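Local atomic coordinates of uncharacterized protein (Legionella pneumophila subsp. pneumophila, PDB entry 4WRP), a protein that is of unknown function, probably an effector of this pathogen, represented here by its mainly helical C-terminal domain. Residues F59-I62 with F63-W67. Residues are numbered along the deposited sequence; the frame is centred on the assembly and turned at random.
Sequences FRRI and FTFHW
The Phe65 ring folds back over Arg61 and Ile62. Phe65 CB lies 3.6 Å from Ile62 O, the carbonyl that also accepts the backbone N-H of Phe65. With CG anti to the carbonyl carbon (chi1 -62°), the ring is carried back over the preceding turn. There one face receives Arg61 O, 3.8 Å above the plane and over the ring centre. Phe65 CD2 packs 3.8 Å from Ile62 CA, its CE2 reaches Ile62 CG2, and at the tip Phe65 CZ meets both CG and NE of Arg61, each 3.8 Å away. Ring and guanidinium planes stand 76° apart, with CZ at the guanidinium edge, so the two do not stack.

Arg61 O is doubly gripped: Thr64 OG1 donates to it at 2.9 Å in the carbonyl plane, while Thr64 N comes from above that plane. One residue earlier, Phe63 N bonds to Arg60 O. The Phe63 ring crosses the Ile62 side chain at a slant, Phe63 CD1 3.9 Å from Ile62 CG1, and also meets Tyr48. Ile62 itself rests on Tyr9 of helix 6-21. Successive i to i+3 bonds, starting with Ile62 N to Phe59 O, give the bonding pattern of overlapping 3-10-type turns, here in the loop leading to helix 68-83.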
loop_
_atom_site.group_PDB
_atom_site.type_symbol
_atom_site.label_atom_id
_atom_site.label_comp_id
_atom_site.label_asym_id
_atom_site.label_seq_id
_atom_site.Cartn_x
_atom_site.Cartn_y
_atom_site.Cartn_z
ATOM N N PHE A 59 -10.783 10.367 -3.317
ATOM C CA PHE A 59 -10.266 9.289 -4.132
ATOM C C PHE A 59 -11.147 8.053 -4.067
ATOM O O PHE A 59 -10.659 6.945 -4.276
ATOM C CB PHE A 59 -8.866 8.930 -3.623
ATOM C CG PHE A 59 -7.936 10.073 -3.635
ATOM C CD1 PHE A 59 -7.390 10.503 -4.821
ATOM C CD2 PHE A 59 -7.624 10.730 -2.485
ATOM C CE1 PHE A 59 -6.527 11.582 -4.852
ATOM C CE2 PHE A 59 -6.769 11.799 -2.508
ATOM C CZ PHE A 59 -6.238 12.236 -3.697
ATOM N N ARG A 60 -12.422 8.238 -3.766
ATOM C CA ARG A 60 -13.369 7.145 -3.499
ATOM C C ARG A 60 -13.408 6.136 -4.635
ATOM O O ARG A 60 -13.716 4.971 -4.429
ATOM C CB ARG A 60 -14.785 7.706 -3.214
ATOM C CG ARG A 60 -15.336 8.663 -4.286
ATOM C CD ARG A 60 -16.310 9.734 -3.733
ATOM N NE ARG A 60 -16.900 10.624 -4.763
ATOM C CZ ARG A 60 -16.310 11.688 -5.337
ATOM N NH1 ARG A 60 -15.072 12.047 -5.034
ATOM N NH2 ARG A 60 -16.972 12.412 -6.240
ATOM N N ARG A 61 -13.060 6.608 -5.828
ATOM C CA ARG A 61 -12.981 5.798 -7.029
ATOM C C ARG A 61 -12.023 4.593 -6.898
ATOM O O ARG A 61 -12.302 3.514 -7.424
ATOM C CB ARG A 61 -12.533 6.685 -8.202
ATOM C CG ARG A 61 -12.578 5.973 -9.535
ATOM C CD ARG A 61 -12.665 6.923 -10.719
ATOM N NE ARG A 61 -12.243 6.262 -11.960
ATOM C CZ ARG A 61 -12.276 6.820 -13.167
ATOM N NH1 ARG A 61 -11.852 6.132 -14.216
ATOM N NH2 ARG A 61 -12.728 8.065 -13.333
ATOM N N ILE A 62 -10.916 4.756 -6.185
ATOM C CA ILE A 62 -9.971 3.643 -6.078
ATOM C C ILE A 62 -10.515 2.433 -5.331
ATOM O O ILE A 62 -10.054 1.330 -5.571
ATOM C CB ILE A 62 -8.599 4.065 -5.514
ATOM C CG1 ILE A 62 -8.691 4.450 -4.037
ATOM C CG2 ILE A 62 -8.033 5.187 -6.371
ATOM C CD1 ILE A 62 -7.362 4.929 -3.478
ATOM N N PHE A 63 -11.521 2.614 -4.480
ATOM C CA PHE A 63 -12.050 1.497 -3.694
ATOM C C PHE A 63 -12.885 0.543 -4.545
ATOM O O PHE A 63 -13.165 -0.573 -4.125
ATOM C CB PHE A 63 -12.865 1.983 -2.460
ATOM C CG PHE A 63 -12.021 2.718 -1.464
ATOM C CD1 PHE A 63 -11.767 4.071 -1.622
ATOM C CD2 PHE A 63 -11.417 2.049 -0.425
ATOM C CE1 PHE A 63 -10.917 4.751 -0.720
ATOM C CE2 PHE A 63 -10.560 2.696 0.450
ATOM C CZ PHE A 63 -10.330 4.055 0.320
ATOM N N THR A 64 -13.302 0.983 -5.721
ATOM C CA THR A 64 -14.060 0.115 -6.620
ATOM C C THR A 64 -13.123 -0.720 -7.514
ATOM O O THR A 64 -13.548 -1.717 -8.042
ATOM C CB THR A 64 -15.018 0.921 -7.538
ATOM O OG1 THR A 64 -14.242 1.689 -8.494
ATOM C CG2 THR A 64 -15.923 1.850 -6.720
ATOM N N PHE A 65 -11.858 -0.333 -7.669
ATOM C CA PHE A 65 -10.970 -1.074 -8.538
ATOM C C PHE A 65 -10.718 -2.507 -8.013
ATOM O O PHE A 65 -10.746 -2.792 -6.792
ATOM C CB PHE A 65 -9.646 -0.339 -8.790
ATOM C CG PHE A 65 -9.785 1.000 -9.480
ATOM C CD1 PHE A 65 -10.848 1.287 -10.349
ATOM C CD2 PHE A 65 -8.821 1.969 -9.287
ATOM C CE1 PHE A 65 -10.930 2.517 -11.002
ATOM C CE2 PHE A 65 -8.903 3.193 -9.941
ATOM C CZ PHE A 65 -9.950 3.468 -10.806
ATOM N N HIS A 66 -10.495 -3.413 -8.961
ATOM C CA HIS A 66 -10.296 -4.825 -8.645
ATOM C C HIS A 66 -9.170 -5.040 -7.621
ATOM O O HIS A 66 -9.274 -5.856 -6.725
ATOM C CB HIS A 66 -9.930 -5.543 -9.908
ATOM C CG HIS A 66 -9.648 -6.981 -9.709
ATOM N ND1 HIS A 66 -10.628 -7.879 -9.337
ATOM C CD2 HIS A 66 -8.507 -7.688 -9.837
ATOM C CE1 HIS A 66 -10.098 -9.083 -9.267
ATOM N NE2 HIS A 66 -8.820 -8.993 -9.573
ATOM N N TRP A 67 -8.099 -4.269 -7.776
ATOM C CA TRP A 67 -6.913 -4.424 -6.971
ATOM C C TRP A 67 -7.043 -3.945 -5.552
ATOM O O TRP A 67 -6.176 -4.227 -4.743
ATOM C CB TRP A 67 -5.773 -3.667 -7.615
ATOM C CG TRP A 67 -5.684 -3.963 -9.045
ATOM C CD1 TRP A 67 -6.018 -3.142 -10.083
ATOM C CD2 TRP A 67 -5.272 -5.186 -9.608
ATOM N NE1 TRP A 67 -5.810 -3.782 -11.268
ATOM C CE2 TRP A 67 -5.333 -5.042 -11.000
ATOM C CE3 TRP A 67 -4.809 -6.395 -9.062
ATOM C CZ2 TRP A 67 -4.981 -6.068 -11.860
ATOM C CZ3 TRP A 67 -4.468 -7.392 -9.893
ATOM C CH2 TRP A 67 -4.559 -7.236 -11.290
#